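Local coordinates for protein inactive dihydropteroate synthase 2 (Mycobacterium tuberculosis, PDB 2VP8) that resembles the folate-pathway enzyme dihydropteroate synthase but seems to lack its activity, probably binding the pterin pyrophosphate substrate very weakly but still able to bind the inhibitor dapsone, at residues Q118-D123 with A136-I141; T99-L104 with A127-A132; S30-R35 with G282-R287. All coordinates share one frame; numbering follows the deposited sequence.

How the contacts relate
The three contacts lie in three places of one barrel: between strands of the wall, in the helical layer, and where the N-terminal hairpin meets the barrel. Contact 1, buried, joins neighbouring parallel strands and relies on backbone hydrogen bonds plus the carboxylate of D139. Contact 2 lies further out and is partly buried; it pairs the helices that immediately precede and follow strand 119-123, by methyl packing and a glutamate laid on V129, without a hydrogen bond between them. The two meet where L104 packs on V122 and A130 on I141. Contact 3, also partly buried, sets the hairpin against segment 282-287 through loose arginine and apolar packing. It also reaches L119 of contact 1 and is linked to that contact by salt bridges, but does not touch contact 2.

Contact 1: residues Q118-D123 with A136-I141; sequences QLISVD and AGADLI
S121 and L140 lie side by side as partners in a parallel pair of strands, their CA atoms 4.4 Å apart, with V122 and I141 matched one step further on. V122 N donates to L140 O at 3.0 Å, the donor lying nearly in line with the C=O bond. At the other end, I120 O takes D139 N at 2.8 Å and, weakly, L140 N as well. The D139 side chain also accepts a bond from the same residue: I120 N points almost straight (177°) at OD2, 2.8 Å away, and meets the anti lone pair of that oxygen. The first torsion (chi1 -46°) puts CG beside the D139 backbone N, and the carboxylate adds this side-chain bond next to the backbone pairing. L119 lays CD1 against D139 CB at 3.5 Å, the two side chains crossing at a slant.

Further along, S121 CB rests on L140 CB at 3.7 Å on the face that also meets M45, while S121 OG is engaged by D83 of the next strand. The opposite face carries V122, whose CG1 approaches A138 CB (4.2 Å) and I141 CG2, beneath the helices outside the barrel. These strands and helix 127-136 form a beta-alpha-beta unit of the TIM-barrel fold; G137, with positive phi, leads out of that helix. R112 (to OD2) and R35 (to OD1) form salt bridges with D139, which together with the I120 N-H would probably favour the ionised carboxylate.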
# COMPACT_ATOMS: atom_id res chain seq x y z
N GLN B 118 -1.34 17.54 -23.07
CA GLN B 118 -1.99 16.80 -22.01
C GLN B 118 -2.82 15.69 -22.61
O GLN B 118 -3.53 15.90 -23.58
CB GLN B 118 -2.89 17.71 -21.16
CG GLN B 118 -3.61 17.00 -20.02
CD GLN B 118 -2.65 16.39 -19.03
OE1 GLN B 118 -1.80 17.08 -18.48
NE2 GLN B 118 -2.78 15.09 -18.79
N LEU B 119 -2.73 14.50 -22.04
CA LEU B 119 -3.55 13.42 -22.54
C LEU B 119 -4.94 13.57 -21.94
O LEU B 119 -5.10 13.60 -20.72
CB LEU B 119 -2.88 12.07 -22.25
CG LEU B 119 -3.56 10.71 -22.25
CD1 LEU B 119 -4.54 10.51 -23.38
CD2 LEU B 119 -2.50 9.65 -22.28
N ILE B 120 -5.93 13.72 -22.81
CA ILE B 120 -7.31 13.93 -22.39
C ILE B 120 -8.14 12.70 -22.68
O ILE B 120 -8.09 12.14 -23.78
CB ILE B 120 -7.95 15.15 -23.13
CG1 ILE B 120 -7.18 16.44 -22.83
CG2 ILE B 120 -9.42 15.31 -22.73
CD1 ILE B 120 -7.42 17.54 -23.84
N SER B 121 -8.91 12.26 -21.68
CA SER B 121 -9.89 11.20 -21.91
C SER B 121 -11.30 11.69 -21.61
O SER B 121 -11.51 12.59 -20.79
CB SER B 121 -9.56 9.95 -21.10
OG SER B 121 -9.72 10.18 -19.71
N VAL B 122 -12.26 11.09 -22.29
CA VAL B 122 -13.66 11.45 -22.09
C VAL B 122 -14.40 10.31 -21.40
O VAL B 122 -14.36 9.16 -21.86
CB VAL B 122 -14.34 11.93 -23.42
CG1 VAL B 122 -14.16 10.91 -24.54
CG2 VAL B 122 -15.81 12.26 -23.20
N ASP B 123 -15.04 10.63 -20.28
CA ASP B 123 -15.90 9.70 -19.55
C ASP B 123 -17.32 9.65 -20.15
O ASP B 123 -18.23 10.36 -19.70
CB ASP B 123 -15.95 10.06 -18.06
CG ASP B 123 -16.74 9.05 -17.23
OD1 ASP B 123 -17.33 8.11 -17.80
OD2 ASP B 123 -16.78 9.19 -15.99
N ALA B 136 -13.03 17.35 -30.52
CA ALA B 136 -12.68 18.49 -29.68
C ALA B 136 -11.23 18.42 -29.21
O ALA B 136 -10.63 19.46 -28.89
CB ALA B 136 -13.64 18.60 -28.51
N GLY B 137 -10.67 17.21 -29.16
CA GLY B 137 -9.27 17.00 -28.79
C GLY B 137 -8.98 15.82 -27.87
O GLY B 137 -7.83 15.60 -27.50
N ALA B 138 -10.01 15.05 -27.51
CA ALA B 138 -9.82 13.90 -26.63
C ALA B 138 -8.99 12.82 -27.31
O ALA B 138 -9.12 12.58 -28.52
CB ALA B 138 -11.15 13.34 -26.16
N ASP B 139 -8.13 12.17 -26.54
CA ASP B 139 -7.19 11.19 -27.07
C ASP B 139 -7.62 9.78 -26.73
O ASP B 139 -7.21 8.81 -27.39
CB ASP B 139 -5.80 11.46 -26.50
CG ASP B 139 -5.42 12.93 -26.55
OD1 ASP B 139 -5.26 13.47 -27.66
OD2 ASP B 139 -5.29 13.55 -25.48
N LEU B 140 -8.46 9.66 -25.71
CA LEU B 140 -8.80 8.38 -25.13
C LEU B 140 -10.27 8.37 -24.77
O LEU B 140 -10.77 9.31 -24.16
CB LEU B 140 -7.94 8.15 -23.88
CG LEU B 140 -8.12 6.96 -22.93
CD1 LEU B 140 -7.91 5.61 -23.65
CD2 LEU B 140 -7.16 7.09 -21.78
N ILE B 141 -10.98 7.32 -25.17
CA ILE B 141 -12.36 7.15 -24.72
C ILE B 141 -12.38 6.25 -23.49
O ILE B 141 -11.88 5.12 -23.51
CB ILE B 141 -13.27 6.59 -25.81
CG1 ILE B 141 -13.12 7.40 -27.11
CG2 ILE B 141 -14.72 6.59 -25.32
CD1 ILE B 141 -13.57 6.67 -28.34

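Contact 2: residues T99-L104 with A127-A132; sequences TEITRL and AQVAKA
I101 and V129 are nearest neighbours across this helix pair, and I101 does much of the touching with a single methyl. Its CD1 reaches V129 CA at 3.5 Å and A132 CB also at 3.5 Å, so the tip of the isoleucine settles against successive turns of the second helix. CD1 is turned out of the extended line of the chain (chi2 -65°), which lets it reach both, while CG2 adds a looser contact with A132 CB at 4.1 Å. V129 answers with both branches. Its CG1 receives L104 CD1 at 3.5 Å and E100 OE2 at 3.5 Å; its CG2 lies 3.4 Å from E100 OE1. The glutamate carboxylate thus presents one oxygen to each methyl, its extended chain crossing the valine at about a right angle, as the leucine does too. These are van der Waals contacts between carboxylate oxygens and methyl groups, with no hydrogen bond.

The arrangement illustrates how a TIM barrel builds its outer layer: two helices flanking strand 119-123 in sequence run roughly parallel, 29° apart in direction, and the axes of the two segments come within 9.7 Å.

Within helix 98-114, L104 N bonds to E100 O, keeping these two contact residues one turn apart on the same side. Beyond this first shell, helix 127-136 has further neighbours. V129 also packs on T124, in the loop that leads into its helix, and A127 N donates to D149 OD2. On the flank turned toward helix 152-159, A127 meets V155, A130 meets M152 and K131 reaches F159, which places helix 127-136 between two helical neighbours around the barrel.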
# COMPACT_ATOMS: atom_id res chain seq x y z
N THR B 99 -27.30 18.26 -25.44
CA THR B 99 -26.84 19.15 -24.38
C THR B 99 -25.51 18.68 -23.79
O THR B 99 -24.65 19.49 -23.47
CB THR B 99 -27.88 19.35 -23.26
OG1 THR B 99 -27.97 18.15 -22.47
CG2 THR B 99 -29.26 19.71 -23.84
N GLU B 100 -25.36 17.36 -23.65
CA GLU B 100 -24.13 16.77 -23.12
C GLU B 100 -22.92 17.12 -23.98
O GLU B 100 -21.83 17.33 -23.46
CB GLU B 100 -24.25 15.25 -22.96
CG GLU B 100 -23.28 14.67 -21.92
CD GLU B 100 -22.99 13.19 -22.11
OE1 GLU B 100 -23.84 12.45 -22.64
OE2 GLU B 100 -21.88 12.76 -21.71
N ILE B 101 -23.12 17.17 -25.30
CA ILE B 101 -22.09 17.61 -26.24
C ILE B 101 -21.73 19.07 -25.97
O ILE B 101 -20.55 19.40 -25.83
CB ILE B 101 -22.54 17.44 -27.73
CG1 ILE B 101 -22.59 15.96 -28.12
CG2 ILE B 101 -21.62 18.21 -28.70
CD1 ILE B 101 -21.25 15.25 -28.09
N THR B 102 -22.75 19.93 -25.87
CA THR B 102 -22.55 21.36 -25.61
C THR B 102 -22.04 21.63 -24.19
O THR B 102 -21.88 22.78 -23.79
CB THR B 102 -23.82 22.21 -25.89
OG1 THR B 102 -24.89 21.79 -25.03
CG2 THR B 102 -24.27 22.09 -27.36
N ARG B 103 -21.80 20.56 -23.44
CA ARG B 103 -21.16 20.66 -22.13
C ARG B 103 -19.70 20.19 -22.16
O ARG B 103 -18.84 20.82 -21.54
CB ARG B 103 -21.95 19.92 -21.04
CG ARG B 103 -23.13 20.74 -20.49
CD ARG B 103 -23.38 20.47 -19.00
NE ARG B 103 -24.41 19.46 -18.75
CZ ARG B 103 -25.71 19.71 -18.64
NH1 ARG B 103 -26.17 20.95 -18.76
NH2 ARG B 103 -26.56 18.72 -18.41
N LEU B 104 -19.43 19.10 -22.87
CA LEU B 104 -18.08 18.53 -22.92
C LEU B 104 -17.15 19.21 -23.92
O LEU B 104 -15.97 19.40 -23.64
CB LEU B 104 -18.11 17.03 -23.21
CG LEU B 104 -18.64 16.05 -22.17
CD1 LEU B 104 -18.65 14.65 -22.75
CD2 LEU B 104 -17.83 16.08 -20.88
N ALA B 127 -21.59 6.71 -28.06
CA ALA B 127 -20.72 6.88 -29.23
C ALA B 127 -20.79 8.28 -29.86
O ALA B 127 -19.77 8.82 -30.29
CB ALA B 127 -21.03 5.81 -30.27
N GLN B 128 -21.99 8.84 -29.92
CA GLN B 128 -22.20 10.19 -30.44
C GLN B 128 -21.42 11.21 -29.60
O GLN B 128 -20.81 12.14 -30.13
CB GLN B 128 -23.69 10.55 -30.46
CG GLN B 128 -24.55 9.70 -31.40
CD GLN B 128 -25.96 10.26 -31.60
OE1 GLN B 128 -26.33 11.28 -31.00
NE2 GLN B 128 -26.75 9.60 -32.44
N VAL B 129 -21.44 11.01 -28.28
CA VAL B 129 -20.75 11.90 -27.34
C VAL B 129 -19.23 11.78 -27.49
O VAL B 129 -18.52 12.79 -27.51
CB VAL B 129 -21.18 11.62 -25.88
CG1 VAL B 129 -20.53 12.61 -24.94
CG2 VAL B 129 -22.68 11.71 -25.74
N ALA B 130 -18.75 10.55 -27.61
CA ALA B 130 -17.33 10.28 -27.82
C ALA B 130 -16.82 10.86 -29.13
O ALA B 130 -15.68 11.32 -29.21
CB ALA B 130 -17.05 8.80 -27.76
N LYS B 131 -17.67 10.83 -30.15
CA LYS B 131 -17.34 11.34 -31.48
C LYS B 131 -16.90 12.81 -31.41
O LYS B 131 -15.78 13.14 -31.79
CB LYS B 131 -18.53 11.17 -32.43
CG LYS B 131 -18.16 11.12 -33.91
CD LYS B 131 -19.38 11.01 -34.81
CE LYS B 131 -18.99 10.79 -36.27
NZ LYS B 131 -20.12 11.03 -37.20
N ALA B 132 -17.78 13.67 -30.91
CA ALA B 132 -17.51 15.10 -30.82
C ALA B 132 -16.38 15.41 -29.85
O ALA B 132 -15.65 16.39 -30.03
CB ALA B 132 -18.76 15.86 -30.43

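Contact 3: residues S30-R35 with G282-R287; sequences STLCGR and GARMFR
S30 opens the contact by setting its CB 4.4 Å from NH2 of R284, in a two-stranded N-terminal beta hairpin that packs against the barrel beside segment 282-287. A backbone hydrogen bond between S30 and V37 of the partner strand keeps this first residue in the hairpin. Next comes T31, whose side chain starts out away from the arginine while its carbonyl does the work: T31 O lies near the plane of the R284 guanidinium, at its edge, 4.0 Å from NH2. That is too far for a hydrogen bond, although the partial charges probably attract.

L32 makes the main apolar contribution. Its CG sits 3.9 Å from R284 NH2, approaching the guanidinium obliquely, and the two side chains slide past each other in opposite directions. The arginine begins with CG anti to the backbone N (chi1 177°) and bends where chi2, 90°, places CD; R284 itself is tied through its backbone to L43 and V246. Deeper in, the leucine turns toward M285, which also packs on M45 and L247 of the adjoining strands. Here L32 CD1 stops 4.5 Å from the sulphur, SD, of M285.

C33 and G34 are the two corner residues of a type I' turn, both with positive phi, a value that suits glycine at the second position. R35 completes the tight turn, and two backbone bonds close it between L32 and R35. The carbonyl oxygen of R35 receives L32 N at 3.0 Å, and in the other direction R35 N donates to L32 O at 2.8 Å.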
# COMPACT_ATOMS: atom_id res chain seq x y z
N SER B 30 7.61 8.35 -20.67
CA SER B 30 6.89 7.52 -21.64
C SER B 30 5.87 8.33 -22.46
O SER B 30 5.62 9.51 -22.19
CB SER B 30 6.18 6.37 -20.91
OG SER B 30 7.00 5.21 -20.81
N THR B 31 5.29 7.68 -23.47
CA THR B 31 4.17 8.24 -24.21
C THR B 31 2.98 7.28 -24.16
O THR B 31 3.14 6.08 -24.40
CB THR B 31 4.52 8.52 -25.68
OG1 THR B 31 5.02 7.32 -26.28
CG2 THR B 31 5.55 9.63 -25.81
N LEU B 32 1.81 7.80 -23.83
CA LEU B 32 0.56 7.07 -24.01
C LEU B 32 -0.28 7.87 -24.98
O LEU B 32 -0.37 9.10 -24.86
CB LEU B 32 -0.19 6.92 -22.69
CG LEU B 32 -0.90 5.61 -22.34
CD1 LEU B 32 -2.11 5.93 -21.48
CD2 LEU B 32 -1.31 4.78 -23.56
N CYS B 33 -0.88 7.18 -25.95
CA CYS B 33 -1.66 7.82 -27.03
C CYS B 33 -0.96 9.05 -27.60
O CYS B 33 -1.59 10.08 -27.81
CB CYS B 33 -3.07 8.20 -26.55
SG CYS B 33 -4.05 6.83 -25.90
N GLY B 34 0.35 8.94 -27.83
CA GLY B 34 1.13 10.03 -28.43
C GLY B 34 1.36 11.24 -27.54
O GLY B 34 1.88 12.25 -28.00
N ARG B 35 0.99 11.13 -26.26
CA ARG B 35 1.16 12.23 -25.32
C ARG B 35 2.20 11.93 -24.24
O ARG B 35 2.27 10.80 -23.74
CB ARG B 35 -0.17 12.58 -24.63
CG ARG B 35 -1.31 12.92 -25.58
CD ARG B 35 -1.06 14.23 -26.27
NE ARG B 35 -2.16 14.55 -27.16
CZ ARG B 35 -2.10 15.48 -28.10
NH1 ARG B 35 -0.99 16.17 -28.28
NH2 ARG B 35 -3.16 15.70 -28.86
N GLY B 282 1.96 -4.12 -11.06
CA GLY B 282 2.21 -3.70 -12.43
C GLY B 282 1.07 -2.98 -13.14
O GLY B 282 1.10 -2.81 -14.36
N ALA B 283 0.07 -2.56 -12.37
CA ALA B 283 -1.01 -1.73 -12.91
C ALA B 283 -0.41 -0.47 -13.56
O ALA B 283 0.52 0.13 -13.00
CB ALA B 283 -1.99 -1.36 -11.80
N ARG B 284 -0.91 -0.07 -14.72
CA ARG B 284 -0.29 1.06 -15.41
C ARG B 284 -0.89 2.42 -15.01
O ARG B 284 -0.17 3.43 -14.95
CB ARG B 284 -0.34 0.86 -16.93
CG ARG B 284 0.21 2.02 -17.75
CD ARG B 284 1.71 1.93 -18.05
NE ARG B 284 2.16 3.02 -18.94
CZ ARG B 284 2.00 3.04 -20.27
NH1 ARG B 284 1.40 2.04 -20.92
NH2 ARG B 284 2.45 4.08 -20.97
N MET B 285 -2.19 2.44 -14.73
CA MET B 285 -2.90 3.70 -14.53
C MET B 285 -3.91 3.64 -13.39
O MET B 285 -4.45 2.57 -13.09
CB MET B 285 -3.60 4.12 -15.83
CG MET B 285 -4.03 5.56 -15.87
SD MET B 285 -4.26 6.16 -17.56
CE MET B 285 -5.93 5.61 -17.81
N PHE B 286 -4.15 4.79 -12.76
CA PHE B 286 -5.07 4.88 -11.64
C PHE B 286 -6.00 6.07 -11.81
O PHE B 286 -5.56 7.22 -11.94
CB PHE B 286 -4.30 4.99 -10.33
CG PHE B 286 -3.62 3.71 -9.93
CD1 PHE B 286 -2.32 3.45 -10.34
CD2 PHE B 286 -4.28 2.77 -9.15
CE1 PHE B 286 -1.69 2.27 -10.00
CE2 PHE B 286 -3.65 1.59 -8.79
CZ PHE B 286 -2.35 1.33 -9.22
N ARG B 287 -7.30 5.79 -11.79
CA ARG B 287 -8.33 6.82 -11.90
C ARG B 287 -8.69 7.33 -10.51
O ARG B 287 -9.20 6.58 -9.68
CB ARG B 287 -9.56 6.25 -12.60
CG ARG B 287 -10.50 7.31 -13.13
CD ARG B 287 -11.61 6.63 -13.91
NE ARG B 287 -12.52 7.60 -14.50
CZ ARG B 287 -13.80 7.72 -14.17
NH1 ARG B 287 -14.33 6.91 -13.26
NH2 ARG B 287 -14.55 8.62 -14.77